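Local atomic coordinates of cobalamin biosynthesis protein CobN (PDB entry 7C6O), a protein that is the catalytic large subunit of cobaltochelatase, which inserts cobalt into the corrin ring during cobalamin biosynthesis, probably with ATP-driven partner subunits. Residues 386-392 and 1135-1139; 421-425 and 1184-1188. One frame throughout, in Å; residues are numbered along the deposited sequence. Where two conformers were deposited one is given.

In the fold
Contact 1 uses helix 1136-1157 and contact 2 the later helices 1176-1185 and 1187-1203; each meets a part of the chain more than seven hundred residues earlier, and their centres lie 11 Å apart. Contact 1 is buried: the turn 386-389 and the start of helix 391-405 meet His1135 and the residues after it on helix 1136-1157 through a lysine ammonium, a histidine-carboxylate bond and two waters. Contact 2 lies at the surface, where helix 420-431, the next helix after 391-405, meets the later pair through two direct hydrogen bonds and an aromatic pair. Tyr1137 joins them: its backbone N and O face Asp421 OD1 and Asn1186 ND2, probably in hydrogen bonds.

Contact 1: residues 386-392 and 1135-1139; sequences AVGLDTP and HGYKG
Lys1138 reaches across to Ala386 and Leu389, and its ammonium group carries much of the polar contact. Its NZ donates to Ala386 O at 2.7 Å and to Leu389 O at 3.0 Å, and it also forms a salt bridge with Glu1142. Bends at chi2 and chi4 (53° and 49°) curl the chain so that NZ faces both carbonyl oxygens; lysine suits the place because its long flexible chain carries several N-H donors to a buried turn. Ala386 O also accepts from Leu389 N within the type II turn, the two donors coming from opposite faces of its carbonyl plane. Gly388 suits the turn's positive phi.

A second polar link is the His-carboxylate bond from His1135 ND1 to Asp390 OD2, 2.9 Å long. The oxygen lies in the imidazole plane, but the nitrogen meets OD2 on its anti side, with carboxylate and ring 68° apart.

Water 1 accepts from Lys1138 NZ and Ala386 N; water 2 donates to Asp390 OD1 and His1135 O and accepts from Lys1138 N.

Apolar contacts are fewer: Pro392 CG lies 4.0 Å from Tyr1137 CD1, and Pro392 CD packs on Lys1138 CB.

Asp390 OD2 thus binds His1135, which leads into helix 1136-1157, while OD1 also reaches that segment through water 2. Aspartate's short carboxylate can do this and still act as the N-cap of helix 391-405, OD1 accepting from Ala393 N.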
ATOM      1  N   ALA A 386       2.036 -10.719  12.829  1.00 32.59           N
ATOM      2  CA  ALA A 386       2.843  -9.561  12.450  1.00 29.98           C
ATOM      3  C   ALA A 386       4.003 -10.061  11.610  1.00 30.75           C
ATOM      4  O   ALA A 386       4.878 -10.765  12.122  1.00 28.38           O
ATOM      5  CB  ALA A 386       3.345  -8.804  13.677  1.00 27.83           C
ATOM      6  N   VAL A 387       4.016  -9.689  10.331  1.00 27.21           N
ATOM      7  CA  VAL A 387       4.976 -10.255   9.394  1.00 25.26           C
ATOM      8  C   VAL A 387       6.382  -9.791   9.748  1.00 27.07           C
ATOM      9  O   VAL A 387       6.639  -8.588   9.898  1.00 24.98           O
ATOM     10  CB  VAL A 387       4.598  -9.877   7.956  1.00 25.75           C
ATOM     11  CG1 VAL A 387       5.714 -10.252   6.997  1.00 23.28           C
ATOM     12  CG2 VAL A 387       3.305 -10.583   7.572  1.00 29.32           C
ATOM     13  N   GLY A 388       7.296 -10.751   9.896  1.00 27.07           N
ATOM     14  CA  GLY A 388       8.683 -10.483  10.220  1.00 28.09           C
ATOM     15  C   GLY A 388       8.949  -9.968  11.617  1.00 24.18           C
ATOM     16  O   GLY A 388      10.112  -9.704  11.949  1.00 20.23           O
ATOM     17  N   LEU A 389       7.926  -9.830  12.456  1.00 18.12           N
ATOM     18  CA  LEU A 389       8.051  -9.154  13.737  1.00 16.11           C
ATOM     19  C   LEU A 389       7.769 -10.114  14.885  1.00 15.85           C
ATOM     20  O   LEU A 389       6.808 -10.890  14.840  1.00 14.82           O
ATOM     21  CB  LEU A 389       7.089  -7.959  13.808  1.00 14.66           C
ATOM     22  CG  LEU A 389       7.180  -7.035  15.024  1.00 17.01           C
ATOM     23  CD1 LEU A 389       8.465  -6.226  14.982  1.00 17.34           C
ATOM     24  CD2 LEU A 389       5.966  -6.116  15.088  1.00 20.09           C
ATOM     25  N   ASP A 390       8.612 -10.054  15.915  1.00 14.81           N
ATOM     26  CA  ASP A 390       8.343 -10.725  17.187  1.00 14.69           C
ATOM     27  C   ASP A 390       7.387  -9.826  17.963  1.00 15.15           C
ATOM     28  O   ASP A 390       7.799  -8.945  18.722  1.00 10.45           O
ATOM     29  CB  ASP A 390       9.637 -10.982  17.955  1.00 15.26           C
ATOM     30  CG  ASP A 390       9.434 -11.849  19.196  1.00 17.95           C
ATOM     31  OD1 ASP A 390       8.318 -11.875  19.758  1.00 16.93           O
ATOM     32  OD2 ASP A 390      10.411 -12.502  19.622  1.00 16.30           O
ATOM     33  N   THR A 391       6.090 -10.052  17.759  1.00 14.46           N
ATOM     34  CA  THR A 391       5.074  -9.199  18.378  1.00 17.93           C
ATOM     35  C   THR A 391       5.115  -9.232  19.901  1.00 18.71           C
ATOM     36  O   THR A 391       5.050  -8.152  20.518  1.00 17.43           O
ATOM     37  CB  THR A 391       3.688  -9.588  17.853  1.00 21.14           C
ATOM     38  OG1 THR A 391       3.822 -10.195  16.562  1.00 27.29           O
ATOM     39  CG2 THR A 391       2.797  -8.361  17.737  1.00 21.75           C
ATOM     40  N   PRO A 392       5.207 -10.389  20.573  1.00 19.80           N
ATOM     41  CA  PRO A 392       5.249 -10.350  22.045  1.00 19.03           C
ATOM     42  C   PRO A 392       6.471  -9.636  22.594  1.00 18.19           C
ATOM     43  O   PRO A 392       6.344  -8.843  23.537  1.00 17.85           O
ATOM     44  CB  PRO A 392       5.229 -11.835  22.436  1.00 15.92           C
ATOM     45  CG  PRO A 392       4.593 -12.520  21.274  1.00 17.01           C
ATOM     46  CD  PRO A 392       5.107 -11.775  20.078  1.00 17.36           C
ATOM     47  N   HIS A1135      12.536 -17.274  19.503  1.00 16.26           N
ATOM     48  CA  HIS A1135      11.536 -16.213  19.543  1.00 16.18           C
ATOM     49  C   HIS A1135      10.199 -16.684  20.108  1.00 14.08           C
ATOM     50  O   HIS A1135       9.164 -16.076  19.811  1.00 14.42           O
ATOM     51  CB  HIS A1135      11.358 -15.603  18.150  1.00 16.17           C
ATOM     52  CG  HIS A1135      12.532 -14.783  17.712  1.00 15.49           C
ATOM     53  ND1 HIS A1135      12.705 -13.470  18.095  1.00 15.60           N
ATOM     54  CD2 HIS A1135      13.607 -15.098  16.950  1.00 17.78           C
ATOM     55  CE1 HIS A1135      13.830 -13.007  17.578  1.00 17.37           C
ATOM     56  NE2 HIS A1135      14.396 -13.975  16.879  1.00 15.58           N
ATOM     57  N   GLY A1136      10.203 -17.749  20.908  1.00 15.76           N
ATOM     58  CA  GLY A1136       9.057 -18.076  21.745  1.00 16.08           C
ATOM     59  C   GLY A1136       7.754 -18.223  20.982  1.00 14.49           C
ATOM     60  O   GLY A1136       7.678 -18.900  19.952  1.00 16.99           O
ATOM     61  N   TYR A1137       6.710 -17.571  21.506  1.00 14.71           N
ATOM     62  CA  TYR A1137       5.359 -17.722  20.968  1.00 14.83           C
ATOM     63  C   TYR A1137       5.311 -17.404  19.478  1.00 16.25           C
ATOM     64  O   TYR A1137       4.734 -18.162  18.688  1.00 14.10           O
ATOM     65  CB  TYR A1137       4.391 -16.825  21.747  1.00 15.62           C
ATOM     66  CG  TYR A1137       2.977 -16.775  21.199  1.00 16.43           C
ATOM     67  CD1 TYR A1137       2.628 -15.875  20.201  1.00 16.86           C
ATOM     68  CD2 TYR A1137       1.986 -17.614  21.696  1.00 18.70           C
ATOM     69  CE1 TYR A1137       1.344 -15.822  19.702  1.00 15.06           C
ATOM     70  CE2 TYR A1137       0.691 -17.563  21.203  1.00 18.98           C
ATOM     71  CZ  TYR A1137       0.378 -16.665  20.203  1.00 19.80           C
ATOM     72  OH  TYR A1137      -0.906 -16.605  19.701  1.00 20.88           O
ATOM     73  N   LYS A1138       5.910 -16.282  19.075  1.00 13.57           N
ATOM     74  CA  LYS A1138       5.810 -15.856  17.681  1.00 15.32           C
ATOM     75  C   LYS A1138       6.632 -16.754  16.764  1.00 13.50           C
ATOM     76  O   LYS A1138       6.229 -17.021  15.627  1.00 14.55           O
ATOM     77  CB  LYS A1138       6.247 -14.398  17.549  1.00 15.22           C
ATOM     78  CG  LYS A1138       5.995 -13.789  16.175  1.00 16.02           C
ATOM     79  CD  LYS A1138       4.546 -13.959  15.742  1.00 17.43           C
ATOM     80  CE  LYS A1138       4.198 -13.032  14.585  1.00 20.68           C
ATOM     81  NZ  LYS A1138       5.200 -13.098  13.487  1.00 21.73           N
ATOM     82  N   GLY A1139       7.785 -17.231  17.237  1.00 15.71           N
ATOM     83  CA  GLY A1139       8.535 -18.202  16.460  1.00 15.79           C
ATOM     84  C   GLY A1139       7.742 -19.470  16.209  1.00 15.77           C
ATOM     85  O   GLY A1139       7.734 -20.000  15.095  1.00 14.29           O
TER
HETATM   86  O   HOH W   1       2.991 -13.023  11.373  1.00 32.49           O
HETATM   87  O   HOH W   2       7.565 -14.252  20.704  1.00 13.26           O

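Contact 2: residues 421-425 and 1184-1188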
ATOM      1  N   ASP A 421       6.352 -14.359  26.235  1.00 14.88           N
ATOM      2  CA  ASP A 421       5.403 -15.466  26.340  1.00 18.40           C
ATOM      3  C   ASP A 421       4.397 -15.227  27.460  1.00 20.29           C
ATOM      4  O   ASP A 421       3.199 -15.480  27.291  1.00 19.08           O
ATOM      5  CB  ASP A 421       6.142 -16.783  26.574  1.00 19.23           C
ATOM      6  CG  ASP A 421       6.769 -17.340  25.311  1.00 21.25           C
ATOM      7  OD1 ASP A 421       6.707 -16.667  24.259  1.00 19.27           O
ATOM      8  OD2 ASP A 421       7.322 -18.459  25.374  1.00 19.71           O
ATOM      9  N   ALA A 422       4.869 -14.751  28.614  1.00 19.00           N
ATOM     10  CA  ALA A 422       3.964 -14.496  29.730  1.00 19.73           C
ATOM     11  C   ALA A 422       2.928 -13.440  29.367  1.00 19.53           C
ATOM     12  O   ALA A 422       1.747 -13.572  29.714  1.00 18.78           O
ATOM     13  CB  ALA A 422       4.757 -14.064  30.963  1.00 19.71           C
ATOM     14  N   LEU A 423       3.351 -12.390  28.663  1.00 16.60           N
ATOM     15  CA  LEU A 423       2.421 -11.338  28.268  1.00 19.49           C
ATOM     16  C   LEU A 423       1.372 -11.870  27.301  1.00 19.79           C
ATOM     17  O   LEU A 423       0.168 -11.673  27.502  1.00 18.08           O
ATOM     18  CB  LEU A 423       3.179 -10.170  27.640  1.00 20.95           C
ATOM     19  CG  LEU A 423       2.301  -9.007  27.167  1.00 19.53           C
ATOM     20  CD1 LEU A 423       1.583  -8.368  28.351  1.00 19.75           C
ATOM     21  CD2 LEU A 423       3.119  -7.976  26.403  1.00 18.38           C
ATOM     22  N   ILE A 424       1.813 -12.554  26.242  1.00 17.83           N
ATOM     23  CA  ILE A 424       0.868 -12.996  25.226  1.00 17.35           C
ATOM     24  C   ILE A 424      -0.033 -14.099  25.770  1.00 20.35           C
ATOM     25  O   ILE A 424      -1.216 -14.170  25.417  1.00 20.98           O
ATOM     26  CB  ILE A 424       1.618 -13.426  23.947  1.00 18.82           C
ATOM     27  CG1 ILE A 424       0.675 -13.404  22.743  1.00 21.77           C
ATOM     28  CG2 ILE A 424       2.277 -14.793  24.107  1.00 22.41           C
ATOM     29  CD1 ILE A 424       0.263 -12.004  22.334  1.00 21.94           C
ATOM     30  N   HIS A 425       0.490 -14.959  26.652  1.00 19.99           N
ATOM     31  CA  HIS A 425      -0.360 -15.971  27.274  1.00 22.42           C
ATOM     32  C   HIS A 425      -1.429 -15.324  28.142  1.00 21.49           C
ATOM     33  O   HIS A 425      -2.578 -15.778  28.166  1.00 22.92           O
ATOM     34  CB  HIS A 425       0.482 -16.941  28.102  1.00 23.93           C
ATOM     35  CG  HIS A 425       1.376 -17.820  27.284  1.00 25.34           C
ATOM     36  ND1 HIS A 425       2.187 -18.782  27.846  1.00 25.23           N
ATOM     37  CD2 HIS A 425       1.590 -17.879  25.948  1.00 24.17           C
ATOM     38  CE1 HIS A 425       2.861 -19.399  26.890  1.00 26.01           C
ATOM     39  NE2 HIS A 425       2.518 -18.868  25.730  1.00 25.24           N
ATOM     40  N   GLU A1184       5.684 -25.365  25.319  1.00 20.55           N
ATOM     41  CA  GLU A1184       5.912 -24.322  26.312  0.55 22.90           C
ATOM     42  C   GLU A1184       5.478 -22.951  25.804  1.00 21.76           C
ATOM     43  O   GLU A1184       4.828 -22.194  26.535  1.00 21.59           O
ATOM     44  CB  GLU A1184       7.385 -24.311  26.718  0.55 24.70           C
ATOM     45  CG  GLU A1184       7.836 -25.596  27.402  0.55 27.44           C
ATOM     46  CD  GLU A1184       9.337 -25.664  27.607  0.55 32.81           C
ATOM     47  OE1 GLU A1184      10.064 -24.863  26.980  0.55 34.63           O
ATOM     48  OE2 GLU A1184       9.792 -26.521  28.395  0.55 34.30           O
ATOM     49  N   SER A1185       5.816 -22.613  24.559  1.00 17.80           N
ATOM     50  CA  SER A1185       5.576 -21.266  24.048  1.00 19.13           C
ATOM     51  C   SER A1185       4.230 -21.086  23.359  1.00 18.80           C
ATOM     52  O   SER A1185       3.653 -19.995  23.436  1.00 19.99           O
ATOM     53  CB  SER A1185       6.689 -20.866  23.073  1.00 18.95           C
ATOM     54  OG  SER A1185       7.895 -20.592  23.763  1.00 20.97           O
ATOM     55  N   ASN A1186       3.717 -22.104  22.673  1.00 19.23           N
ATOM     56  CA  ASN A1186       2.494 -21.903  21.906  1.00 22.64           C
ATOM     57  C   ASN A1186       1.766 -23.224  21.693  1.00 22.37           C
ATOM     58  O   ASN A1186       1.719 -23.736  20.566  1.00 21.13           O
ATOM     59  CB  ASN A1186       2.818 -21.243  20.563  1.00 22.52           C
ATOM     60  CG  ASN A1186       1.605 -20.603  19.912  1.00 19.76           C
ATOM     61  OD1 ASN A1186       0.465 -20.976  20.187  1.00 17.76           O
ATOM     62  ND2 ASN A1186       1.848 -19.640  19.031  1.00 19.69           N
ATOM     63  N   PRO A1187       1.179 -23.802  22.743  1.00 19.24           N
ATOM     64  CA  PRO A1187       0.470 -25.081  22.568  1.00 16.95           C
ATOM     65  C   PRO A1187      -0.712 -24.983  21.622  1.00 18.45           C
ATOM     66  O   PRO A1187      -1.057 -25.978  20.971  1.00 19.90           O
ATOM     67  CB  PRO A1187       0.032 -25.431  23.997  1.00 21.50           C
ATOM     68  CG  PRO A1187      -0.051 -24.108  24.693  1.00 21.81           C
ATOM     69  CD  PRO A1187       1.055 -23.278  24.114  1.00 20.64           C
ATOM     70  N   TRP A1188      -1.339 -23.806  21.518  1.00 16.87           N
ATOM     71  CA  TRP A1188      -2.437 -23.630  20.572  1.00 20.44           C
ATOM     72  C   TRP A1188      -1.968 -23.863  19.141  1.00 20.81           C
ATOM     73  O   TRP A1188      -2.675 -24.487  18.340  1.00 19.78           O
ATOM     74  CB  TRP A1188      -3.032 -22.228  20.715  1.00 22.12           C
ATOM     75  CG  TRP A1188      -3.347 -21.852  22.132  1.00 24.96           C
ATOM     76  CD1 TRP A1188      -4.511 -22.089  22.805  1.00 27.52           C
ATOM     77  CD2 TRP A1188      -2.482 -21.175  23.055  1.00 25.24           C
ATOM     78  NE1 TRP A1188      -4.425 -21.600  24.088  1.00 25.69           N
ATOM     79  CE2 TRP A1188      -3.189 -21.035  24.266  1.00 25.41           C
ATOM     80  CE3 TRP A1188      -1.179 -20.672  22.973  1.00 19.03           C
ATOM     81  CZ2 TRP A1188      -2.638 -20.416  25.386  1.00 25.35           C
ATOM     82  CZ3 TRP A1188      -0.633 -20.056  24.084  1.00 19.96           C
ATOM     83  CH2 TRP A1188      -1.361 -19.935  25.276  1.00 21.96           C
TER
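His425 and Asp421, one helical turn apart on helix 420-431, meet Ser1185 at the break where helix 1176-1185 ends and Asn1186 N-caps helix 1187-1203. The imidazole donates from NE2 to Ser1185 O at 2.8 Å. The bond is nearly straight at the hydrogen (166°) and lies in the ring plane, yet the donor stands well above the carbonyl plane. At the neighbouring ring edge, CE1 packs against Glu1184 O. Histidine suits this place because one ring offers both an N-H for the helix-end carbonyl and a face for an aromatic neighbour. That neighbour is Trp1188, whose six-membered ring turns its edge to the imidazole face in an offset edge-to-face pair, with planes at 73° and centroids 5.2 Å apart.

Ser1185 OG donates to Asp421 OD2 at 2.7 Å, on the syn side of the carboxylate. Serine's short side chain keeps its hydroxyl close to the backbone, so OG and O of one residue meet Asp421 and His425. With Asp421 CG anti to the carbonyl carbon (chi1 -78°), OD2 comes within reach of Ser1185 OG.

Around these groups, Asp421 OD1 probably accepts from Tyr1137 N, which would hold the carboxylate at both oxygens. Asn1186 OD1 accepts from Ala1189 N in the cap, and its ND2 probably donates to Tyr1137 O. Pro1187 suits the first turn that follows, where its lack of an N-H costs no helical bond. Its CG lies over one face of the indole of Trp1188, while Trp1188 CZ3 comes within 3.6 Å of His425 CD2.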